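Local coordinates for protein SusD homolog (Bacteroides thetaiotaomicron, PDB 3SGH) that probably binds glycans at the bacterial outer membrane, as the SusD-like lipoprotein of a polysaccharide uptake system, at residues F63-A68 with F438-S443; Y83-F88 with L107-G112; N389-T394 with K406-L411. All blocks are in the same frame, centred on the assembly; numbering follows the deposited sequence. Where two conformers were deposited one is given.

How the contacts relate
All three contacts belong to one SusD/RagB-type chain, mainly helical in its regular structure, with many long loops. Contact 1 joins two loops about 370 residues apart: the loop before helix 70-73 meets the loop between helices 424-432 and 461-466. Contacts 2 and 3 both fall within that span, and contact 2 comes first. They are local. Contact 2 sets helices 75-84 and 87-95 on helix 100-120, and contact 3 sets a loop on helix 403-417. The centres of contacts 2 and 3 are about 35 Å apart, on opposite sides of the chain centre. Contact 1 thus brings an early loop against a late one, beside contact 3 (centres about 23 Å apart), where Phe438 packs on Asn389.

Contact 1: residues F63-A68 with F438-S443; sequences FAYYNA and FPATES
Tyr65 and Tyr66 carry this loop-to-loop contact of the SusD-like fold, meeting residues 439-443 from about 370 positions later in the chain. A single hydrogen bond crosses it. The backbone N of Ala440 donates to Tyr66 OH at 3.0 Å, and the bond is fairly straight (160°). Tyr66 has a positive phi and follows a short 3-10 turn, in which its own N bonds to Phe63 O. With CG anti to the carbonyl carbon (chi1 -43°), the Tyr66 ring starts out toward 438-443. A phenylalanine in place of Tyr66 would probably leave the N of Ala440 without this acceptor and the loop less firmly tied at that point.

The apolar contacts centre on Ala440. Its CB lies 3.8 Å from Tyr66 CZ, and it also nears the ring of Tyr65. The same methyl packs against the backbone, with Ala440 CB 3.2 Å from Ala64 O. Pro439 runs alongside Tyr66, its CB touching Tyr66 OH at 3.4 Å.

Other contacts are made at ring edges. Ser443 OG sits in the plane of the Tyr66 ring, beside CD2, while its strongest hydrogen-bond partner is the O of Cys448, with Asn445 O as a second. The Tyr65 ring is met at its edge by the backbone O of Glu442, 3.5 Å from Tyr65 CD2; this oxygen is buried and has no hydrogen-bond partner in the model. Tyr65 OH bonds to Ser289 O, and Thr441 OG1 to Gly288 O, so a third loop is tied to both sides of the contact. The Glu442 carboxylate stands nearly upright to the Tyr65 ring, with planes 85° apart, and it forms a salt bridge with Lys60. Nearer the backbone, Glu442 CG lies 4.1 Å from Tyr65 CD2.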
# COMPACT_ATOMS: atom_id res chain seq x y z
N PHE A 63 -3.71 11.05 13.11
CA PHE A 63 -3.66 9.65 12.69
C PHE A 63 -2.64 8.84 13.48
O PHE A 63 -2.87 7.68 13.79
CB PHE A 63 -3.30 9.52 11.18
CG PHE A 63 -4.49 9.42 10.26
CD1 PHE A 63 -5.40 8.40 10.39
CD2 PHE A 63 -4.68 10.35 9.25
CE1 PHE A 63 -6.49 8.28 9.52
CE2 PHE A 63 -5.73 10.21 8.38
CZ PHE A 63 -6.65 9.19 8.54
N ALA A 64 -1.49 9.44 13.78
CA ALA A 64 -0.37 8.64 14.34
C ALA A 64 -0.72 8.00 15.65
O ALA A 64 -0.13 6.98 16.00
CB ALA A 64 0.91 9.50 14.48
N TYR A 65 -1.66 8.62 16.38
CA TYR A 65 -2.13 8.06 17.66
C TYR A 65 -3.58 7.53 17.55
O TYR A 65 -4.30 7.36 18.56
CB TYR A 65 -2.01 9.11 18.77
CG TYR A 65 -0.68 9.84 18.88
CD1 TYR A 65 -0.41 10.95 18.11
CD2 TYR A 65 0.29 9.45 19.82
CE1 TYR A 65 0.76 11.66 18.25
CE2 TYR A 65 1.45 10.12 19.96
CZ TYR A 65 1.71 11.25 19.18
OH TYR A 65 2.87 11.99 19.31
N TYR A 66 -4.00 7.31 16.31
CA TYR A 66 -5.24 6.63 15.98
C TYR A 66 -6.46 7.47 16.27
O TYR A 66 -7.49 6.92 16.51
CB TYR A 66 -5.36 5.29 16.74
CG TYR A 66 -4.08 4.46 16.78
CD1 TYR A 66 -3.24 4.33 15.68
CD2 TYR A 66 -3.70 3.83 17.95
CE1 TYR A 66 -2.06 3.58 15.77
CE2 TYR A 66 -2.53 3.08 18.03
CZ TYR A 66 -1.73 2.94 16.95
OH TYR A 66 -0.55 2.21 17.08
N ASN A 67 -6.33 8.79 16.24
CA ASN A 67 -7.48 9.63 16.54
C ASN A 67 -7.53 10.89 15.66
O ASN A 67 -7.62 12.03 16.14
CB ASN A 67 -7.50 10.00 18.02
CG ASN A 67 -8.86 10.37 18.51
OD1 ASN A 67 -9.82 9.63 18.28
ND2 ASN A 67 -8.98 11.52 19.20
N ALA A 68 -7.49 10.66 14.35
CA ALA A 68 -7.60 11.76 13.38
C ALA A 68 -8.91 12.51 13.44
O ALA A 68 -9.98 11.94 13.75
CB ALA A 68 -7.41 11.24 11.95
N PHE A 438 5.85 -1.00 14.27
CA PHE A 438 5.88 -0.30 15.55
C PHE A 438 4.60 0.52 15.76
O PHE A 438 4.29 1.41 14.96
CB PHE A 438 7.04 0.67 15.62
CG PHE A 438 8.42 0.08 15.54
CD1 PHE A 438 8.65 -1.28 15.46
CD2 PHE A 438 9.51 0.94 15.65
CE1 PHE A 438 9.99 -1.75 15.39
CE2 PHE A 438 10.79 0.49 15.61
CZ PHE A 438 11.05 -0.85 15.49
N PRO A 439 3.90 0.27 16.88
CA PRO A 439 2.69 1.07 17.16
C PRO A 439 3.07 2.43 17.70
O PRO A 439 4.23 2.67 18.03
CB PRO A 439 2.02 0.27 18.27
CG PRO A 439 3.17 -0.31 19.04
CD PRO A 439 4.17 -0.70 17.95
N ALA A 440 2.08 3.32 17.83
CA ALA A 440 2.22 4.56 18.54
C ALA A 440 2.70 4.29 19.97
O ALA A 440 2.42 3.22 20.54
CB ALA A 440 0.86 5.29 18.54
N THR A 441 3.35 5.29 20.57
CA THR A 441 3.66 5.24 21.99
C THR A 441 2.37 5.15 22.85
O THR A 441 2.38 4.59 23.95
CB THR A 441 4.53 6.43 22.46
OG1 THR A 441 3.86 7.67 22.14
CG2 THR A 441 5.93 6.35 21.82
N GLU A 442 1.28 5.72 22.37
CA GLU A 442 0.00 5.61 23.06
C GLU A 442 -1.12 5.76 22.05
O GLU A 442 -0.94 6.40 21.02
CB GLU A 442 -0.15 6.69 24.14
CG GLU A 442 -0.36 8.08 23.59
CD GLU A 442 -0.37 9.16 24.68
OE1 GLU A 442 -1.46 9.62 25.08
OE2 GLU A 442 0.72 9.53 25.13
N SER A 443 -2.28 5.21 22.39
CA SER A 443 -3.48 5.45 21.63
C SER A 443 -4.26 6.58 22.27
O SER A 443 -4.49 6.61 23.47
CB SER A 443 -4.35 4.20 21.57
OG SER A 443 -5.62 4.50 20.99

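Contact 2: residues Y83-F88 with L107-G112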
# COMPACT_ATOMS: atom_id res chain seq x y z
N TYR A 83 -10.90 11.17 -8.30
CA TYR A 83 -10.19 10.77 -9.50
C TYR A 83 -11.01 9.77 -10.36
O TYR A 83 -11.00 9.85 -11.58
CB TYR A 83 -8.81 10.16 -9.16
CG TYR A 83 -7.80 11.14 -8.65
CD1 TYR A 83 -7.60 12.37 -9.28
CD2 TYR A 83 -6.95 10.79 -7.59
CE1 TYR A 83 -6.68 13.26 -8.81
CE2 TYR A 83 -6.00 11.66 -7.14
CZ TYR A 83 -5.85 12.90 -7.74
OH TYR A 83 -4.89 13.77 -7.29
N ILE A 84 -11.72 8.85 -9.71
CA ILE A 84 -12.37 7.77 -10.43
C ILE A 84 -13.70 8.20 -11.04
O ILE A 84 -14.02 7.78 -12.15
CB ILE A 84 -12.57 6.54 -9.51
CG1 ILE A 84 -11.18 6.00 -9.06
CG2 ILE A 84 -13.43 5.47 -10.21
CD1 ILE A 84 -10.19 5.66 -10.25
N TYR A 85 -14.44 9.05 -10.33
CA TYR A 85 -15.79 9.44 -10.81
C TYR A 85 -15.86 10.95 -10.99
O TYR A 85 -15.29 11.66 -10.17
CB TYR A 85 -16.85 8.99 -9.83
CG TYR A 85 -16.83 7.54 -9.48
CD1 TYR A 85 -17.38 6.58 -10.33
CD2 TYR A 85 -16.33 7.12 -8.26
CE1 TYR A 85 -17.37 5.23 -9.98
CE2 TYR A 85 -16.34 5.75 -7.91
CZ TYR A 85 -16.86 4.84 -8.78
OH TYR A 85 -16.82 3.51 -8.43
N PRO A 86 -16.58 11.44 -12.04
CA PRO A 86 -17.42 10.68 -12.98
C PRO A 86 -16.69 10.07 -14.17
O PRO A 86 -17.33 9.48 -15.03
CB PRO A 86 -18.46 11.73 -13.45
CG PRO A 86 -17.70 13.01 -13.42
CD PRO A 86 -16.81 12.91 -12.18
N SER A 87 -15.38 10.18 -14.25
CA SER A 87 -14.69 9.74 -15.46
C SER A 87 -14.98 8.29 -15.81
O SER A 87 -15.10 7.99 -16.98
CB SER A 87 -13.19 9.97 -15.37
OG SER A 87 -12.95 11.36 -15.24
N PHE A 88 -15.08 7.40 -14.81
CA PHE A 88 -15.36 6.01 -15.09
C PHE A 88 -16.63 5.85 -15.95
O PHE A 88 -16.66 5.10 -16.96
CB PHE A 88 -15.53 5.13 -13.83
CG PHE A 88 -15.91 3.76 -14.19
CD1 PHE A 88 -14.99 2.94 -14.77
CD2 PHE A 88 -17.22 3.32 -14.07
CE1 PHE A 88 -15.34 1.68 -15.20
CE2 PHE A 88 -17.58 2.08 -14.49
CZ PHE A 88 -16.64 1.25 -15.07
N LEU A 107 -9.88 -1.33 -14.86
CA LEU A 107 -8.66 -1.63 -14.06
C LEU A 107 -8.32 -0.49 -13.07
O LEU A 107 -7.99 -0.72 -11.92
CB LEU A 107 -7.50 -1.92 -14.97
CG LEU A 107 -6.14 -2.15 -14.30
CD1 LEU A 107 -6.17 -3.39 -13.38
CD2 LEU A 107 -5.07 -2.31 -15.44
N THR A 108 -8.41 0.72 -13.54
CA THR A 108 -8.07 1.89 -12.76
C THR A 108 -9.08 2.13 -11.62
O THR A 108 -8.66 2.43 -10.49
CB THR A 108 -7.86 3.13 -13.66
OG1 THR A 108 -6.90 2.83 -14.70
CG2 THR A 108 -7.32 4.30 -12.83
N ARG A 109 -10.36 1.96 -11.92
CA ARG A 109 -11.41 1.97 -10.90
C ARG A 109 -11.19 0.91 -9.86
O ARG A 109 -11.22 1.19 -8.69
CB ARG A 109 -12.77 1.75 -11.55
CG ARG A 109 -13.97 1.87 -10.62
CD ARG A 109 -15.19 1.57 -11.37
NE ARG A 109 -16.38 1.64 -10.52
CZ ARG A 109 -17.50 0.96 -10.73
NH1 ARG A 109 -17.59 0.04 -11.69
NH2 ARG A 109 -18.51 1.17 -9.89
N VAL A 110 -10.95 -0.34 -10.30
CA VAL A 110 -10.66 -1.39 -9.35
C VAL A 110 -9.44 -1.00 -8.50
O VAL A 110 -9.46 -1.21 -7.29
CB VAL A 110 -10.46 -2.78 -10.01
CG1 VAL A 110 -9.82 -3.79 -8.97
CG2 VAL A 110 -11.80 -3.34 -10.64
N TYR A 111 -8.37 -0.45 -9.08
CA TYR A 111 -7.13 -0.12 -8.31
C TYR A 111 -7.47 0.86 -7.17
O TYR A 111 -7.08 0.68 -6.00
CB TYR A 111 -6.00 0.48 -9.18
CG TYR A 111 -4.70 0.43 -8.42
CD1 TYR A 111 -4.29 1.48 -7.56
CD2 TYR A 111 -3.91 -0.71 -8.49
CE1 TYR A 111 -3.10 1.36 -6.82
CE2 TYR A 111 -2.74 -0.82 -7.77
CZ TYR A 111 -2.34 0.22 -6.95
OH TYR A 111 -1.18 0.05 -6.21
N GLY A 112 -8.26 1.85 -7.51
CA GLY A 112 -8.59 2.90 -6.58
C GLY A 112 -9.52 2.40 -5.51
O GLY A 112 -9.39 2.76 -4.34
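Phe88 offers one ring face to Arg109, and Tyr85 meets the same arginine at the guanidinium edge. This is helix-on-helix packing in the alpha-alpha superhelix: helices 75-84 and 87-95, separated by a short break with a cis peptide before Pro86, lie on helix 100-120. Arg109 CD sits over the centre of the Phe88 ring, 3.6 Å from the centroid, as a CH-pi contact. Beyond it the guanidinium lies flat but off-centre on the ring, a cation-pi stack with planes at 26°. Arg109 NH1 reaches Phe88 CE2 at 3.5 Å.

Extended from CG to NE, the Arg109 chain carries CD over Phe88 and NE to the phenol oxygen of Tyr85. In the guanidinium plane, Arg109 NE donates to Tyr85 OH at 2.8 Å, nearly straight; Arg109 NH2 gives the same oxygen a longer, more bent bond of 3.2 Å. The Tyr85 ring stands at 83° to the guanidinium. Tyr125 adds a further cation-pi contact to Arg109. Ring face and phenol oxygen together probably restrict how the guanidinium can turn.

Ile84 packs against both Tyr85 and Arg109. Its CG2 lies over the centre of the Tyr85 ring and touches Arg109 CG at 3.7 Å. Ile84 CD1 rests against the backbone, 3.6 Å from Thr108 O.

Contact 3: residues N389-T394 with K406-L411; sequences NQSSIT and KLERVL
Ser391 is the first residue of loop 389-394 to meet helix 403-417. Its OG donates to Glu408 OE2 in a short hydrogen bond of 2.6 Å. The hydroxyl comes from above the carboxylate plane, about 50° out of it. The preceding turn helps to place Ser391: its backbone N bonds to Asn389 OD1, closing an Asx turn. Glu408 OE2 also has a salt bridge with Arg436, so two donors grip this buried oxygen. That setting would probably favour the charged form of Glu408.

The CB of Ser392 points away from the helix, but its backbone still contributes. Ser392 N donates to a water at 3.0 Å, and that water donates to Glu408 OE1 at 2.8 Å. Both carboxylate oxygens are thus linked to the loop, one directly and one through water.

Ile393 packs between the two charged side chains. Its CB lies 4.0 Å from Glu408 CD, and the two side chains slide past each other in opposite directions. Ile393 CD1 sits over one face of the Arg409 guanidinium, 3.8 Å from Arg409 NH2 and offset toward the rim.

Thr394 is held by Arg409 through two nitrogens. Arg409 NE donates to Thr394 O at 2.9 Å, coming from above the carbonyl plane. Arg409 NH2 donates to Thr394 OG1 at 3.0 Å, and makes a weak second bond to Thr394 O. The bend of Arg409 at chi3 (-74°) brings NE round to the threonine. OG1 of Thr394 sits between its backbone N and carbonyl carbon (chi1 56°), where it can accept from NH2 of Arg409.

Together these bonds fasten an irregular loop to a helix by way of two consecutive helix residues, a glutamate and an arginine. The arginine's side-on grip of a backbone carbonyl and a hydroxyl anchors the loop within the helical SusD/RagB fold.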
# COMPACT_ATOMS: atom_id res chain seq x y z
N ASN A 389 12.47 -3.96 19.16
CA ASN A 389 11.86 -4.65 18.01
C ASN A 389 11.30 -5.99 18.45
O ASN A 389 11.99 -6.77 19.14
CB ASN A 389 12.90 -4.82 16.90
CG ASN A 389 12.30 -4.99 15.57
OD1 ASN A 389 11.41 -5.82 15.39
ND2 ASN A 389 12.79 -4.23 14.58
N GLN A 390 10.06 -6.27 18.08
CA GLN A 390 9.47 -7.49 18.54
C GLN A 390 9.74 -8.62 17.57
O GLN A 390 9.43 -9.75 17.90
CB GLN A 390 7.98 -7.31 18.83
CG GLN A 390 7.75 -6.32 19.97
CD GLN A 390 6.31 -6.31 20.49
OE1 GLN A 390 5.43 -7.03 19.98
NE2 GLN A 390 6.06 -5.50 21.51
N SER A 391 10.38 -8.32 16.43
CA SER A 391 10.81 -9.38 15.51
C SER A 391 12.24 -9.85 15.72
O SER A 391 13.16 -9.05 15.98
CB SER A 391 10.66 -8.88 14.07
OG SER A 391 10.89 -9.91 13.13
N SER A 392 12.46 -11.16 15.56
CA SER A 392 13.80 -11.72 15.61
C SER A 392 14.12 -12.44 14.32
O SER A 392 15.12 -13.21 14.26
CB SER A 392 13.88 -12.68 16.79
OG SER A 392 12.78 -13.59 16.80
N ILE A 393 13.31 -12.18 13.28
CA ILE A 393 13.39 -12.95 12.04
C ILE A 393 14.67 -12.65 11.27
O ILE A 393 15.02 -11.49 11.04
CB ILE A 393 12.08 -12.80 11.18
CG1 ILE A 393 11.83 -14.02 10.29
CG2 ILE A 393 12.08 -11.50 10.38
CD1 ILE A 393 11.48 -15.36 11.07
N THR A 394 15.37 -13.70 10.86
CA THR A 394 16.59 -13.56 10.12
C THR A 394 16.33 -13.69 8.63
O THR A 394 15.24 -14.08 8.21
CB THR A 394 17.61 -14.66 10.57
OG1 THR A 394 17.02 -15.95 10.41
CG2 THR A 394 18.01 -14.44 12.03
N LYS A 406 8.29 -18.95 8.71
CA LYS A 406 8.36 -18.85 7.24
C LYS A 406 7.51 -17.69 6.74
O LYS A 406 7.93 -16.95 5.85
CB LYS A 406 7.90 -20.15 6.56
CG LYS A 406 8.83 -21.34 6.85
CD LYS A 406 8.50 -22.51 5.91
CE LYS A 406 9.53 -23.60 5.96
NZ LYS A 406 9.03 -24.80 5.17
N LEU A 407 6.33 -17.53 7.31
CA LEU A 407 5.44 -16.45 6.88
C LEU A 407 6.02 -15.09 7.24
O LEU A 407 6.01 -14.16 6.41
CB LEU A 407 4.07 -16.64 7.49
CG LEU A 407 2.98 -15.67 7.03
CD1 LEU A 407 2.80 -15.71 5.53
CD2 LEU A 407 1.63 -15.91 7.78
N GLU A 408 6.53 -14.95 8.47
CA GLU A 408 7.08 -13.67 8.91
C GLU A 408 8.30 -13.30 8.05
O GLU A 408 8.47 -12.13 7.68
CB GLU A 408 7.47 -13.70 10.38
CG GLU A 408 8.00 -12.34 10.85
CD GLU A 408 8.31 -12.21 12.32
OE1 GLU A 408 8.27 -13.23 13.07
OE2 GLU A 408 8.58 -11.04 12.73
N ARG A 409 9.09 -14.30 7.70
CA ARG A 409 10.23 -14.09 6.83
C ARG A 409 9.81 -13.55 5.46
O ARG A 409 10.32 -12.51 5.00
CB ARG A 409 11.01 -15.39 6.67
CG ARG A 409 12.24 -15.26 5.81
CD ARG A 409 13.17 -16.45 5.98
NE ARG A 409 13.86 -16.40 7.26
CZ ARG A 409 13.72 -17.23 8.30
NH1 ARG A 409 12.93 -18.30 8.25
NH2 ARG A 409 14.42 -17.00 9.39
N VAL A 410 8.86 -14.25 4.82
CA VAL A 410 8.32 -13.78 3.54
C VAL A 410 7.77 -12.33 3.63
O VAL A 410 8.11 -11.45 2.84
CB VAL A 410 7.29 -14.77 3.00
CG1 VAL A 410 6.45 -14.20 1.86
CG2 VAL A 410 8.01 -16.09 2.59
N LEU A 411 6.86 -12.09 4.57
CA LEU A 411 6.21 -10.80 4.68
C LEU A 411 7.11 -9.66 5.15
O LEU A 411 6.91 -8.51 4.74
CB LEU A 411 4.96 -10.90 5.56
CG LEU A 411 3.94 -11.84 4.97
CD1 LEU A 411 2.69 -11.82 5.85
CD2 LEU A 411 3.62 -11.45 3.53
O HOH W 1 10.34 -13.13 14.94